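Local structure of DNA fragmentation factor subunit beta (Mus musculus, 1V0D) at residues S156-Y161 with E251-F256; S208-G213 with G225-Q230; G231-E236 with D262-K267; S240-N245 with I305-K310. The protein degrades DNA as a caspase-activated nuclease, bringing about DNA fragmentation and chromatin condensation during apoptosis. All coordinates share one frame; numbering follows the deposited sequence.

Overall arrangement
From the N-terminal end, interaction 1 opens on helix 155-175 and closes a long loop when 251-256, on helix 250-255, comes back against it. Interaction 2 is nested inside that loop and joins the loop residues 208-213 to strand 227-228; Phe210 and Phe256 pack where the two contacts touch. Interactions 3 and 4 start inside the loop of interaction 1 and close beyond it, so both cross it, and they also cross each other. Interaction 3 brings the turn after Gln230 to the end of strand 260-263 at the magnesium. Interaction 4 joins residues next to strand 243-244, the partner of strand 227-228, to 305-310 through the zinc that Cys229 of interaction 2 also binds.

Interaction 1: S156-Y161 with E251-F256; sequences SGYLRY and ESRILF
Arg253 of helix 250-255 lays its aliphatic chain against Tyr158 and Leu159 of helix 155-175, and this residue carries the contact. Along 251-256, Glu251 faces the second subunit, and Ser252 OG is hydrogen-bonded to Asn245 O. Next comes Arg253. Its CG is anti to the backbone N (chi1 -177°), which sends the chain across to the other helix before it bends at chi3. Arg253 CD lies 3.8 Å from Tyr158 CE2, and Arg253 CG is 4.4 Å from Leu159 CD1. The two longer side chains run nearly perpendicular, the guanidinium plane turned 64° from the tyrosine ring, so the touching is done by methylenes and not by a flat stack. The guanidinium has a cation-pi partner in Trp144. With an alanine here, Trp144 would probably lose its cation and a gap would open beside Tyr158 CE2. Phe256 follows, its CB directed at helix 155-175, its ring meeting Phe210 edge-to-face. The 145 Å² buried in all marks a small, mostly apolar helix-helix contact, joining the long helix 155-175 to the short helix 250-255 within the nuclease domain of the His-Me finger clan.

Interaction 2: S208-G213 with G225-Q230; sequences SYFDRG and GWFSCQ. With ZN (zinc ion), chain B.
Phe210 (chi1 -75°) and Phe227 (chi1 -61°) both hold CG opposite their own carbonyl carbon, and these torsions bring the two rings together. Phe227 stands on strand 227-228, which pairs antiparallel with strand 243-244 in the zinc-bearing part of the nuclease domain; two residues on, Cys229 SG binds the zinc ion at 2.4 Å. With planes at 83° and centroids 5.7 Å apart, the rings meet obliquely, Phe210 CD1 3.9 Å from Phe227 CE2. The rim of Phe227 also faces the backbone of the other segment: Phe210 O lies near the ring plane, 3.4 Å from Phe227 CZ. That carbonyl has its hydrogen-bond partner in Tyr247 OH. With an alanine at Phe227, Phe210 would probably lose its ring partner and a gap would open beside Phe210 O. Further along, the extended chain of Arg212 passes Gly225 on its way to a salt bridge with Glu136 and a hydrogen bond from NH1 to Glu224 O, with Arg212 CD 3.7 Å from Gly225 N.

Interaction 3: G231-E236 with D262-K267; sequences GPFDLE and DHIIEK. With MG (magnesium ion), chain C.
The Phe233 ring brings its CD1 side to Ile264, at the end of strand 260-263, with Ile264 O lying obliquely to the ring, while Phe233 CB faces the Asp262 carboxylate. Its CG takes the crowded position between backbone N and carbonyl carbon (chi1 86°), and this turns the ring back over its own turn: Asp234 CB lies 3.7 Å above the ring plane, over the centre. Pro232 to Leu235 form a type I beta turn, with Leu235 N bonded to Pro232 O. Against Ile264 the packing is loose, Phe233 CD1 standing 4.3 Å from Ile264 CG2. The carboxylate of Asp262 is divided in its duties. Its OD1 binds the magnesium ion at 2.3 Å, in a site to which His308 also belongs, whereas OD2, 3.9 Å from Phe233 CB, accepts a hydrogen bond from His313 NE2. The ring of His313 is in turn stacked with Phe233. The carboxylate is thus held by the metal and the His313 bond, and Phe233, giving it no polar group, is likely to restrict how His313 can turn.

Interaction 4: S240-N245 with I305-K310; sequences SKHSIN and IACHKK. With ZN (zinc ion), chain B.
His242 and Cys307 meet through the zinc ion, which both bind: His242 ND1 and Cys307 SG each lie 2.2 Å from the metal. Around it the contact is close. Cys307 SG comes in at the edge of the imidazole, near the ring plane, 81° off the ring normal and 3.6 Å from His242 CE1. Ala306 CB adds an apolar touch, reaching His242 CE1 at 3.9 Å from an oblique direction. Cys307 SG lies beside the backbone N, anti to the carbonyl carbon (chi1 -68°), and the sulfur is so directed to the metal. Cys229 and Cys238 complete a zinc site of three cysteines and one histidine, which links the strand pair 227-228 and 243-244 to the loop after strand 300-303 in the nuclease domain; the residue following Cys307, His308, belongs to the magnesium site. The far nitrogen of the imidazole, His242 NE2, is hydrogen-bonded to Glu251 OE1 of the second subunit, a carboxylate likely to polarise the ring toward the metal. His304 of the same chain as His242 stacks on the ring. On the outer side the hold slackens: Ser240, whose CB lies over a face of the imidazole toward the rim, is exposed, and its side chain stays 5.2 Å from 305-310.

Interaction 1: S156-Y161 with E251-F256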
loop_
_atom_site.group_PDB
_atom_site.type_symbol
_atom_site.label_atom_id
_atom_site.label_comp_id
_atom_site.label_asym_id
_atom_site.label_seq_id
_atom_site.Cartn_x
_atom_site.Cartn_y
_atom_site.Cartn_z
ATOM N N SER A 156 -8.981 19.083 2.914
ATOM C CA SER A 156 -9.315 19.037 1.492
ATOM C C SER A 156 -8.092 19.446 0.703
ATOM O O SER A 156 -7.754 18.835 -0.307
ATOM C CB SER A 156 -10.455 20.006 1.159
ATOM O OG SER A 156 -11.693 19.544 1.668
ATOM N N GLY A 157 -7.429 20.488 1.187
ATOM C CA GLY A 157 -6.255 20.998 0.515
ATOM C C GLY A 157 -5.170 19.971 0.346
ATOM O O GLY A 157 -4.568 19.873 -0.716
ATOM N N TYR A 158 -4.907 19.199 1.390
ATOM C CA TYR A 158 -3.864 18.197 1.294
ATOM C C TYR A 158 -4.274 17.114 0.307
ATOM O O TYR A 158 -3.507 16.779 -0.597
ATOM C CB TYR A 158 -3.573 17.567 2.656
ATOM C CG TYR A 158 -2.617 16.402 2.548
ATOM C CD1 TYR A 158 -1.280 16.597 2.194
ATOM C CD2 TYR A 158 -3.065 15.092 2.723
ATOM C CE1 TYR A 158 -0.415 15.506 2.010
ATOM C CE2 TYR A 158 -2.209 14.001 2.543
ATOM C CZ TYR A 158 -0.894 14.215 2.187
ATOM O OH TYR A 158 -0.073 13.136 2.008
ATOM N N LEU A 159 -5.480 16.571 0.478
ATOM C CA LEU A 159 -5.982 15.526 -0.412
ATOM C C LEU A 159 -6.023 15.993 -1.869
ATOM O O LEU A 159 -5.787 15.215 -2.793
ATOM C CB LEU A 159 -7.363 15.071 0.050
ATOM C CG LEU A 159 -7.393 13.684 0.702
ATOM C CD1 LEU A 159 -6.156 13.444 1.548
ATOM C CD2 LEU A 159 -8.633 13.563 1.552
ATOM N N ARG A 160 -6.312 17.272 -2.072
ATOM C CA ARG A 160 -6.341 17.832 -3.413
ATOM C C ARG A 160 -4.927 17.689 -3.968
ATOM O O ARG A 160 -4.717 17.154 -5.060
ATOM C CB ARG A 160 -6.740 19.305 -3.350
ATOM C CG ARG A 160 -7.066 19.928 -4.686
ATOM C CD ARG A 160 -7.561 21.342 -4.483
ATOM N NE ARG A 160 -8.518 21.405 -3.379
ATOM C CZ ARG A 160 -8.711 22.480 -2.615
ATOM N NH1 ARG A 160 -8.012 23.593 -2.837
ATOM N NH2 ARG A 160 -9.588 22.443 -1.617
ATOM N N TYR A 161 -3.960 18.170 -3.195
ATOM C CA TYR A 161 -2.544 18.103 -3.555
ATOM C C TYR A 161 -2.133 16.657 -3.854
ATOM O O TYR A 161 -1.430 16.373 -4.819
ATOM C CB TYR A 161 -1.686 18.630 -2.391
ATOM C CG TYR A 161 -0.216 18.319 -2.535
ATOM C CD1 TYR A 161 0.616 19.140 -3.295
ATOM C CD2 TYR A 161 0.332 17.168 -1.957
ATOM C CE1 TYR A 161 1.970 18.824 -3.487
ATOM C CE2 TYR A 161 1.685 16.835 -2.141
ATOM C CZ TYR A 161 2.499 17.670 -2.909
ATOM O OH TYR A 161 3.837 17.363 -3.095
ATOM N N GLU A 251 -4.545 7.694 10.308
ATOM C CA GLU A 251 -4.296 6.391 9.713
ATOM C C GLU A 251 -5.145 6.226 8.457
ATOM O O GLU A 251 -4.740 5.569 7.493
ATOM C CB GLU A 251 -4.632 5.297 10.718
ATOM C CG GLU A 251 -4.366 3.896 10.219
ATOM C CD GLU A 251 -4.396 2.877 11.345
ATOM O OE1 GLU A 251 -3.609 3.043 12.311
ATOM O OE2 GLU A 251 -5.201 1.920 11.260
ATOM N N SER A 252 -6.328 6.832 8.480
ATOM C CA SER A 252 -7.247 6.780 7.357
ATOM C C SER A 252 -6.645 7.537 6.172
ATOM O O SER A 252 -6.720 7.098 5.029
ATOM C CB SER A 252 -8.568 7.401 7.778
ATOM O OG SER A 252 -9.503 7.375 6.724
ATOM N N ARG A 253 -6.033 8.675 6.456
ATOM C CA ARG A 253 -5.396 9.485 5.428
ATOM C C ARG A 253 -4.265 8.720 4.725
ATOM O O ARG A 253 -4.036 8.867 3.521
ATOM C CB ARG A 253 -4.825 10.742 6.077
ATOM C CG ARG A 253 -4.187 11.738 5.130
ATOM C CD ARG A 253 -3.228 12.625 5.900
ATOM N NE ARG A 253 -1.969 11.923 6.115
ATOM C CZ ARG A 253 -1.115 12.208 7.088
ATOM N NH1 ARG A 253 -1.394 13.180 7.941
ATOM N NH2 ARG A 253 0.024 11.531 7.199
ATOM N N ILE A 254 -3.553 7.908 5.497
ATOM C CA ILE A 254 -2.425 7.121 4.999
ATOM C C ILE A 254 -2.866 5.885 4.216
ATOM O O ILE A 254 -2.240 5.522 3.214
ATOM C CB ILE A 254 -1.519 6.686 6.181
ATOM C CG1 ILE A 254 -0.868 7.920 6.795
ATOM C CG2 ILE A 254 -0.467 5.679 5.719
ATOM C CD1 ILE A 254 -0.161 7.644 8.090
ATOM N N LEU A 255 -3.925 5.225 4.681
ATOM C CA LEU A 255 -4.423 4.044 3.991
ATOM C C LEU A 255 -4.889 4.434 2.588
ATOM O O LEU A 255 -4.749 3.670 1.634
ATOM C CB LEU A 255 -5.567 3.410 4.781
ATOM C CG LEU A 255 -5.125 2.656 6.039
ATOM C CD1 LEU A 255 -6.328 2.327 6.884
ATOM C CD2 LEU A 255 -4.384 1.387 5.652
ATOM N N PHE A 256 -5.423 5.642 2.462
ATOM C CA PHE A 256 -5.884 6.118 1.177
ATOM C C PHE A 256 -4.718 6.089 0.177
ATOM O O PHE A 256 -4.911 6.180 -1.035
ATOM C CB PHE A 256 -6.448 7.531 1.339
ATOM C CG PHE A 256 -7.324 7.965 0.201
ATOM C CD1 PHE A 256 -8.439 7.224 -0.150
ATOM C CD2 PHE A 256 -7.023 9.109 -0.528
ATOM C CE1 PHE A 256 -9.235 7.617 -1.208
ATOM C CE2 PHE A 256 -7.821 9.506 -1.592
ATOM C CZ PHE A 256 -8.923 8.761 -1.930
#

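Interaction 2: S208-G213 with G225-Q230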
loop_
_atom_site.group_PDB
_atom_site.type_symbol
_atom_site.label_atom_id
_atom_site.label_comp_id
_atom_site.label_asym_id
_atom_site.label_seq_id
_atom_site.Cartn_x
_atom_site.Cartn_y
_atom_site.Cartn_z
ATOM N N SER A 208 -9.204 18.043 -7.934
ATOM C CA SER A 208 -10.590 18.174 -7.528
ATOM C C SER A 208 -11.207 16.810 -7.199
ATOM O O SER A 208 -12.101 16.697 -6.363
ATOM C CB SER A 208 -11.356 18.852 -8.657
ATOM O OG SER A 208 -12.734 18.602 -8.535
ATOM N N TYR A 209 -10.714 15.766 -7.852
ATOM C CA TYR A 209 -11.235 14.430 -7.613
ATOM C C TYR A 209 -11.229 13.999 -6.150
ATOM O O TYR A 209 -12.122 13.273 -5.728
ATOM C CB TYR A 209 -10.457 13.383 -8.424
ATOM C CG TYR A 209 -10.706 13.405 -9.915
ATOM C CD1 TYR A 209 -11.886 13.922 -10.443
ATOM C CD2 TYR A 209 -9.772 12.867 -10.802
ATOM C CE1 TYR A 209 -12.130 13.902 -11.820
ATOM C CE2 TYR A 209 -10.010 12.843 -12.180
ATOM C CZ TYR A 209 -11.186 13.362 -12.676
ATOM O OH TYR A 209 -11.422 13.339 -14.027
ATOM N N PHE A 210 -10.234 14.431 -5.376
ATOM C CA PHE A 210 -10.148 14.010 -3.973
ATOM C C PHE A 210 -10.706 14.948 -2.931
ATOM O O PHE A 210 -10.855 14.549 -1.779
ATOM C CB PHE A 210 -8.701 13.706 -3.571
ATOM C CG PHE A 210 -8.170 12.411 -4.108
ATOM C CD1 PHE A 210 -8.938 11.614 -4.954
ATOM C CD2 PHE A 210 -6.880 11.999 -3.788
ATOM C CE1 PHE A 210 -8.424 10.433 -5.472
ATOM C CE2 PHE A 210 -6.359 10.820 -4.302
ATOM C CZ PHE A 210 -7.133 10.037 -5.146
ATOM N N ASP A 211 -11.018 16.187 -3.294
ATOM C CA ASP A 211 -11.512 17.091 -2.270
ATOM C C ASP A 211 -13.018 17.317 -2.217
ATOM O O ASP A 211 -13.642 17.761 -3.184
ATOM C CB ASP A 211 -10.721 18.415 -2.326
ATOM C CG ASP A 211 -11.560 19.614 -2.713
ATOM O OD1 ASP A 211 -11.605 19.938 -3.916
ATOM O OD2 ASP A 211 -12.160 20.242 -1.811
ATOM N N ARG A 212 -13.601 16.956 -1.074
ATOM C CA ARG A 212 -15.023 17.139 -0.854
ATOM C C ARG A 212 -15.238 18.636 -0.977
ATOM O O ARG A 212 -14.285 19.396 -1.148
ATOM C CB ARG A 212 -15.410 16.639 0.543
ATOM C CG ARG A 212 -14.554 17.179 1.694
ATOM C CD ARG A 212 -14.920 16.512 3.038
ATOM N NE ARG A 212 -14.237 17.126 4.181
ATOM C CZ ARG A 212 -14.265 16.653 5.429
ATOM N NH1 ARG A 212 -14.942 15.547 5.720
ATOM N NH2 ARG A 212 -13.624 17.298 6.395
ATOM N N GLY A 213 -16.468 19.097 -0.904
ATOM C CA GLY A 213 -16.633 20.532 -1.046
ATOM C C GLY A 213 -16.220 21.068 -2.416
ATOM O O GLY A 213 -15.826 22.219 -2.540
ATOM N N GLY A 225 -16.654 13.346 2.427
ATOM C CA GLY A 225 -15.350 12.743 2.225
ATOM C C GLY A 225 -15.339 11.229 2.051
ATOM O O GLY A 225 -14.268 10.622 2.108
ATOM N N TRP A 226 -16.501 10.613 1.830
ATOM C CA TRP A 226 -16.565 9.159 1.646
ATOM C C TRP A 226 -16.360 8.657 0.209
ATOM O O TRP A 226 -17.129 9.004 -0.694
ATOM C CB TRP A 226 -17.898 8.614 2.156
ATOM C CG TRP A 226 -17.975 8.495 3.644
ATOM C CD1 TRP A 226 -18.530 9.388 4.518
ATOM C CD2 TRP A 226 -17.453 7.428 4.437
ATOM N NE1 TRP A 226 -18.385 8.941 5.808
ATOM C CE2 TRP A 226 -17.726 7.739 5.789
ATOM C CE3 TRP A 226 -16.776 6.238 4.137
ATOM C CZ2 TRP A 226 -17.346 6.899 6.845
ATOM C CZ3 TRP A 226 -16.397 5.405 5.185
ATOM C CH2 TRP A 226 -16.685 5.739 6.523
ATOM N N PHE A 227 -15.332 7.829 0.004
ATOM C CA PHE A 227 -15.050 7.263 -1.314
ATOM C C PHE A 227 -15.477 5.800 -1.345
ATOM O O PHE A 227 -15.338 5.084 -0.353
ATOM C CB PHE A 227 -13.565 7.336 -1.649
ATOM C CG PHE A 227 -13.016 8.726 -1.700
ATOM C CD1 PHE A 227 -12.737 9.425 -0.525
ATOM C CD2 PHE A 227 -12.739 9.336 -2.923
ATOM C CE1 PHE A 227 -12.182 10.717 -0.569
ATOM C CE2 PHE A 227 -12.183 10.627 -2.979
ATOM C CZ PHE A 227 -11.905 11.316 -1.802
ATOM N N SER A 228 -16.005 5.356 -2.483
ATOM C CA SER A 228 -16.442 3.973 -2.636
ATOM C C SER A 228 -15.597 3.288 -3.676
ATOM O O SER A 228 -15.336 3.845 -4.742
ATOM C CB SER A 228 -17.899 3.904 -3.072
ATOM O OG SER A 228 -18.769 4.191 -1.994
ATOM N N CYS A 229 -15.157 2.077 -3.372
ATOM C CA CYS A 229 -14.355 1.345 -4.333
ATOM C C CYS A 229 -15.252 1.130 -5.550
ATOM O O CYS A 229 -16.428 0.786 -5.407
ATOM C CB CYS A 229 -13.931 -0.002 -3.749
ATOM S SG CYS A 229 -12.882 -0.955 -4.841
ATOM N N GLN A 230 -14.722 1.347 -6.746
ATOM C CA GLN A 230 -15.525 1.133 -7.937
ATOM C C GLN A 230 -15.317 -0.286 -8.469
ATOM O O GLN A 230 -15.637 -0.570 -9.624
ATOM C CB GLN A 230 -15.149 2.141 -9.012
ATOM C CG GLN A 230 -15.174 3.582 -8.553
ATOM C CD GLN A 230 -14.963 4.547 -9.708
ATOM O OE1 GLN A 230 -14.332 5.600 -9.557
ATOM N NE2 GLN A 230 -15.499 4.191 -10.873
HETATM ZN ZN ZN B . -13.314 -3.076 -3.887
#

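Interaction 3: G231-E236 with D262-K267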
loop_
_atom_site.group_PDB
_atom_site.type_symbol
_atom_site.label_atom_id
_atom_site.label_comp_id
_atom_site.label_asym_id
_atom_site.label_seq_id
_atom_site.Cartn_x
_atom_site.Cartn_y
_atom_site.Cartn_z
ATOM N N GLY A 231 -14.774 -1.166 -7.623
ATOM C CA GLY A 231 -14.521 -2.548 -8.012
ATOM C C GLY A 231 -13.427 -2.690 -9.055
ATOM O O GLY A 231 -12.996 -1.689 -9.630
ATOM N N PRO A 232 -12.943 -3.908 -9.331
ATOM C CA PRO A 232 -11.889 -4.016 -10.343
ATOM C C PRO A 232 -12.299 -3.460 -11.713
ATOM O O PRO A 232 -13.478 -3.205 -11.969
ATOM C CB PRO A 232 -11.575 -5.514 -10.364
ATOM C CG PRO A 232 -12.831 -6.144 -9.868
ATOM C CD PRO A 232 -13.274 -5.227 -8.770
ATOM N N PHE A 233 -11.313 -3.278 -12.589
ATOM C CA PHE A 233 -11.532 -2.725 -13.927
ATOM C C PHE A 233 -12.511 -3.512 -14.792
ATOM O O PHE A 233 -13.257 -2.924 -15.583
ATOM C CB PHE A 233 -10.200 -2.619 -14.670
ATOM C CG PHE A 233 -9.800 -3.882 -15.375
ATOM C CD1 PHE A 233 -10.092 -4.063 -16.726
ATOM C CD2 PHE A 233 -9.134 -4.895 -14.694
ATOM C CE1 PHE A 233 -9.721 -5.236 -17.389
ATOM C CE2 PHE A 233 -8.759 -6.074 -15.349
ATOM C CZ PHE A 233 -9.052 -6.243 -16.697
ATOM N N ASP A 234 -12.501 -4.835 -14.644
ATOM C CA ASP A 234 -13.367 -5.705 -15.428
ATOM C C ASP A 234 -14.714 -6.022 -14.772
ATOM O O ASP A 234 -15.365 -6.996 -15.134
ATOM C CB ASP A 234 -12.632 -7.006 -15.738
ATOM C CG ASP A 234 -12.247 -7.767 -14.483
ATOM O OD1 ASP A 234 -12.557 -7.282 -13.367
ATOM O OD2 ASP A 234 -11.636 -8.851 -14.614
ATOM N N LEU A 235 -15.126 -5.216 -13.800
ATOM C CA LEU A 235 -16.414 -5.421 -13.142
ATOM C C LEU A 235 -17.152 -4.102 -12.990
ATOM O O LEU A 235 -16.550 -3.026 -13.055
ATOM C CB LEU A 235 -16.249 -6.075 -11.769
ATOM C CG LEU A 235 -15.833 -7.549 -11.732
ATOM C CD1 LEU A 235 -16.053 -8.087 -10.320
ATOM C CD2 LEU A 235 -16.659 -8.361 -12.723
ATOM N N GLU A 236 -18.459 -4.195 -12.781
ATOM C CA GLU A 236 -19.308 -3.015 -12.650
ATOM C C GLU A 236 -19.234 -2.337 -11.281
ATOM O O GLU A 236 -19.273 -1.110 -11.193
ATOM C CB GLU A 236 -20.766 -3.387 -12.983
ATOM N N ASP A 262 -6.794 3.398 -10.857
ATOM C CA ASP A 262 -6.412 2.442 -11.886
ATOM C C ASP A 262 -6.965 2.697 -13.288
ATOM O O ASP A 262 -8.173 2.848 -13.471
ATOM C CB ASP A 262 -6.791 1.040 -11.369
ATOM C CG ASP A 262 -6.452 -0.083 -12.340
ATOM O OD1 ASP A 262 -5.303 -0.164 -12.841
ATOM O OD2 ASP A 262 -7.357 -0.911 -12.582
ATOM N N HIS A 263 -6.066 2.759 -14.270
ATOM C CA HIS A 263 -6.450 2.972 -15.664
ATOM C C HIS A 263 -7.119 1.707 -16.217
ATOM O O HIS A 263 -6.520 0.625 -16.189
ATOM C CB HIS A 263 -5.224 3.276 -16.530
ATOM C CG HIS A 263 -4.589 4.607 -16.261
ATOM N ND1 HIS A 263 -3.827 4.859 -15.141
ATOM C CD2 HIS A 263 -4.581 5.752 -16.986
ATOM C CE1 HIS A 263 -3.375 6.101 -15.190
ATOM N NE2 HIS A 263 -3.818 6.664 -16.299
ATOM N N ILE A 264 -8.343 1.838 -16.725
ATOM C CA ILE A 264 -9.043 0.694 -17.284
ATOM C C ILE A 264 -8.281 0.208 -18.510
ATOM O O ILE A 264 -8.007 -0.980 -18.653
ATOM C CB ILE A 264 -10.472 1.054 -17.676
ATOM C CG1 ILE A 264 -11.191 1.669 -16.463
ATOM C CG2 ILE A 264 -11.204 -0.203 -18.153
ATOM C CD1 ILE A 264 -12.621 2.087 -16.727
ATOM N N ILE A 265 -7.954 1.124 -19.412
ATOM C CA ILE A 265 -7.155 0.772 -20.573
ATOM C C ILE A 265 -5.770 1.156 -20.052
ATOM O O ILE A 265 -5.463 2.343 -19.898
ATOM C CB ILE A 265 -7.516 1.634 -21.802
ATOM C CG1 ILE A 265 -8.982 1.420 -22.182
ATOM C CG2 ILE A 265 -6.622 1.276 -22.974
ATOM C CD1 ILE A 265 -9.400 2.159 -23.442
ATOM N N GLU A 266 -4.956 0.148 -19.742
ATOM C CA GLU A 266 -3.624 0.357 -19.183
ATOM C C GLU A 266 -2.861 1.453 -19.894
ATOM O O GLU A 266 -2.754 1.462 -21.120
ATOM C CB GLU A 266 -2.846 -0.944 -19.223
ATOM C CG GLU A 266 -3.499 -2.042 -18.428
ATOM C CD GLU A 266 -2.708 -3.332 -18.478
ATOM O OE1 GLU A 266 -2.657 -3.959 -19.558
ATOM O OE2 GLU A 266 -2.128 -3.715 -17.434
ATOM N N LYS A 267 -2.307 2.376 -19.122
ATOM C CA LYS A 267 -1.608 3.481 -19.735
ATOM C C LYS A 267 -0.216 3.155 -20.228
ATOM O O LYS A 267 0.153 3.532 -21.340
ATOM C CB LYS A 267 -1.551 4.671 -18.776
ATOM C CG LYS A 267 -0.231 4.841 -18.094
ATOM C CD LYS A 267 -0.198 6.074 -17.238
ATOM C CE LYS A 267 1.128 6.135 -16.503
ATOM N NZ LYS A 267 1.178 7.269 -15.552
HETATM MG MG MG C . -3.022 0.091 -12.949
#

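Interaction 4: S240-N245 with I305-K310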
loop_
_atom_site.group_PDB
_atom_site.type_symbol
_atom_site.label_atom_id
_atom_site.label_comp_id
_atom_site.label_asym_id
_atom_site.label_seq_id
_atom_site.Cartn_x
_atom_site.Cartn_y
_atom_site.Cartn_z
ATOM N N SER A 240 -17.053 -6.391 -2.501
ATOM C CA SER A 240 -16.777 -6.339 -1.068
ATOM C C SER A 240 -17.358 -5.071 -0.455
ATOM O O SER A 240 -17.540 -4.978 0.762
ATOM C CB SER A 240 -15.270 -6.387 -0.818
ATOM O OG SER A 240 -14.675 -7.466 -1.517
ATOM N N LYS A 241 -17.654 -4.101 -1.314
ATOM C CA LYS A 241 -18.214 -2.821 -0.893
ATOM C C LYS A 241 -17.261 -2.008 -0.024
ATOM O O LYS A 241 -17.624 -1.548 1.060
ATOM C CB LYS A 241 -19.528 -3.046 -0.156
ATOM C CG LYS A 241 -20.599 -3.619 -1.045
ATOM C CD LYS A 241 -21.953 -3.505 -0.384
ATOM C CE LYS A 241 -23.053 -4.013 -1.291
ATOM N NZ LYS A 241 -24.374 -3.915 -0.601
ATOM N N HIS A 242 -16.044 -1.834 -0.523
ATOM C CA HIS A 242 -15.001 -1.084 0.161
ATOM C C HIS A 242 -15.294 0.402 0.145
ATOM O O HIS A 242 -15.699 0.941 -0.884
ATOM C CB HIS A 242 -13.668 -1.281 -0.551
ATOM C CG HIS A 242 -13.200 -2.698 -0.596
ATOM N ND1 HIS A 242 -12.729 -3.283 -1.749
ATOM C CD2 HIS A 242 -13.049 -3.622 0.380
ATOM C CE1 HIS A 242 -12.302 -4.504 -1.482
ATOM N NE2 HIS A 242 -12.483 -4.733 -0.196
ATOM N N SER A 243 -15.090 1.067 1.273
ATOM C CA SER A 243 -15.274 2.511 1.342
ATOM C C SER A 243 -14.161 3.048 2.231
ATOM O O SER A 243 -13.422 2.282 2.845
ATOM C CB SER A 243 -16.650 2.883 1.902
ATOM O OG SER A 243 -16.763 2.618 3.288
ATOM N N ILE A 244 -14.024 4.361 2.300
ATOM C CA ILE A 244 -12.972 4.935 3.116
ATOM C C ILE A 244 -13.147 6.438 3.181
ATOM O O ILE A 244 -13.497 7.067 2.179
ATOM C CB ILE A 244 -11.581 4.622 2.517
ATOM C CG1 ILE A 244 -10.479 5.093 3.475
ATOM C CG2 ILE A 244 -11.436 5.304 1.151
ATOM C CD1 ILE A 244 -9.064 4.755 3.012
ATOM N N ASN A 245 -12.920 7.013 4.359
ATOM C CA ASN A 245 -13.037 8.456 4.509
ATOM C C ASN A 245 -11.712 8.985 5.023
ATOM O O ASN A 245 -11.507 9.135 6.228
ATOM C CB ASN A 245 -14.171 8.819 5.469
ATOM C CG ASN A 245 -14.493 10.312 5.454
ATOM O OD1 ASN A 245 -15.645 10.711 5.646
ATOM N ND2 ASN A 245 -13.475 11.142 5.236
ATOM N N ILE A 305 -7.088 -1.518 -2.673
ATOM C CA ILE A 305 -6.013 -2.386 -3.139
ATOM C C ILE A 305 -6.425 -3.825 -3.483
ATOM O O ILE A 305 -5.815 -4.460 -4.347
ATOM C CB ILE A 305 -4.847 -2.403 -2.116
ATOM C CG1 ILE A 305 -3.667 -3.176 -2.701
ATOM C CG2 ILE A 305 -5.318 -2.989 -0.785
ATOM C CD1 ILE A 305 -2.461 -3.190 -1.822
ATOM N N ALA A 306 -7.460 -4.333 -2.824
ATOM C CA ALA A 306 -7.915 -5.699 -3.078
ATOM C C ALA A 306 -8.678 -5.820 -4.411
ATOM O O ALA A 306 -8.976 -6.927 -4.878
ATOM C CB ALA A 306 -8.800 -6.179 -1.919
ATOM N N CYS A 307 -8.995 -4.675 -5.006
ATOM C CA CYS A 307 -9.715 -4.635 -6.268
ATOM C C CYS A 307 -8.849 -4.009 -7.334
ATOM O O CYS A 307 -9.359 -3.423 -8.279
ATOM C CB CYS A 307 -11.007 -3.821 -6.139
ATOM S SG CYS A 307 -12.240 -4.591 -5.099
ATOM N N HIS A 308 -7.537 -4.092 -7.161
ATOM C CA HIS A 308 -6.627 -3.561 -8.158
ATOM C C HIS A 308 -5.974 -4.767 -8.788
ATOM O O HIS A 308 -4.960 -5.248 -8.295
ATOM C CB HIS A 308 -5.542 -2.683 -7.539
ATOM C CG HIS A 308 -4.658 -2.016 -8.551
ATOM N ND1 HIS A 308 -3.499 -1.354 -8.209
ATOM C CD2 HIS A 308 -4.790 -1.865 -9.892
ATOM C CE1 HIS A 308 -2.958 -0.822 -9.291
ATOM N NE2 HIS A 308 -3.721 -1.116 -10.326
ATOM N N LYS A 309 -6.570 -5.283 -9.852
ATOM C CA LYS A 309 -5.982 -6.421 -10.521
ATOM C C LYS A 309 -4.738 -5.915 -11.229
ATOM O O LYS A 309 -4.802 -4.993 -12.038
ATOM C CB LYS A 309 -6.970 -7.032 -11.514
ATOM C CG LYS A 309 -8.184 -7.626 -10.826
ATOM C CD LYS A 309 -9.140 -8.319 -11.789
ATOM C CE LYS A 309 -10.348 -8.861 -11.023
ATOM N NZ LYS A 309 -11.375 -9.488 -11.903
ATOM N N LYS A 310 -3.599 -6.501 -10.885
ATOM C CA LYS A 310 -2.326 -6.120 -11.473
ATOM C C LYS A 310 -2.069 -6.960 -12.707
ATOM O O LYS A 310 -0.983 -6.924 -13.284
ATOM C CB LYS A 310 -1.199 -6.323 -10.460
ATOM C CG LYS A 310 -1.111 -5.238 -9.392
ATOM C CD LYS A 310 -0.665 -3.915 -10.002
ATOM C CE LYS A 310 -0.261 -2.916 -8.920
ATOM N NZ LYS A 310 0.275 -1.635 -9.490
HETATM ZN ZN ZN B . -13.314 -3.076 -3.887
#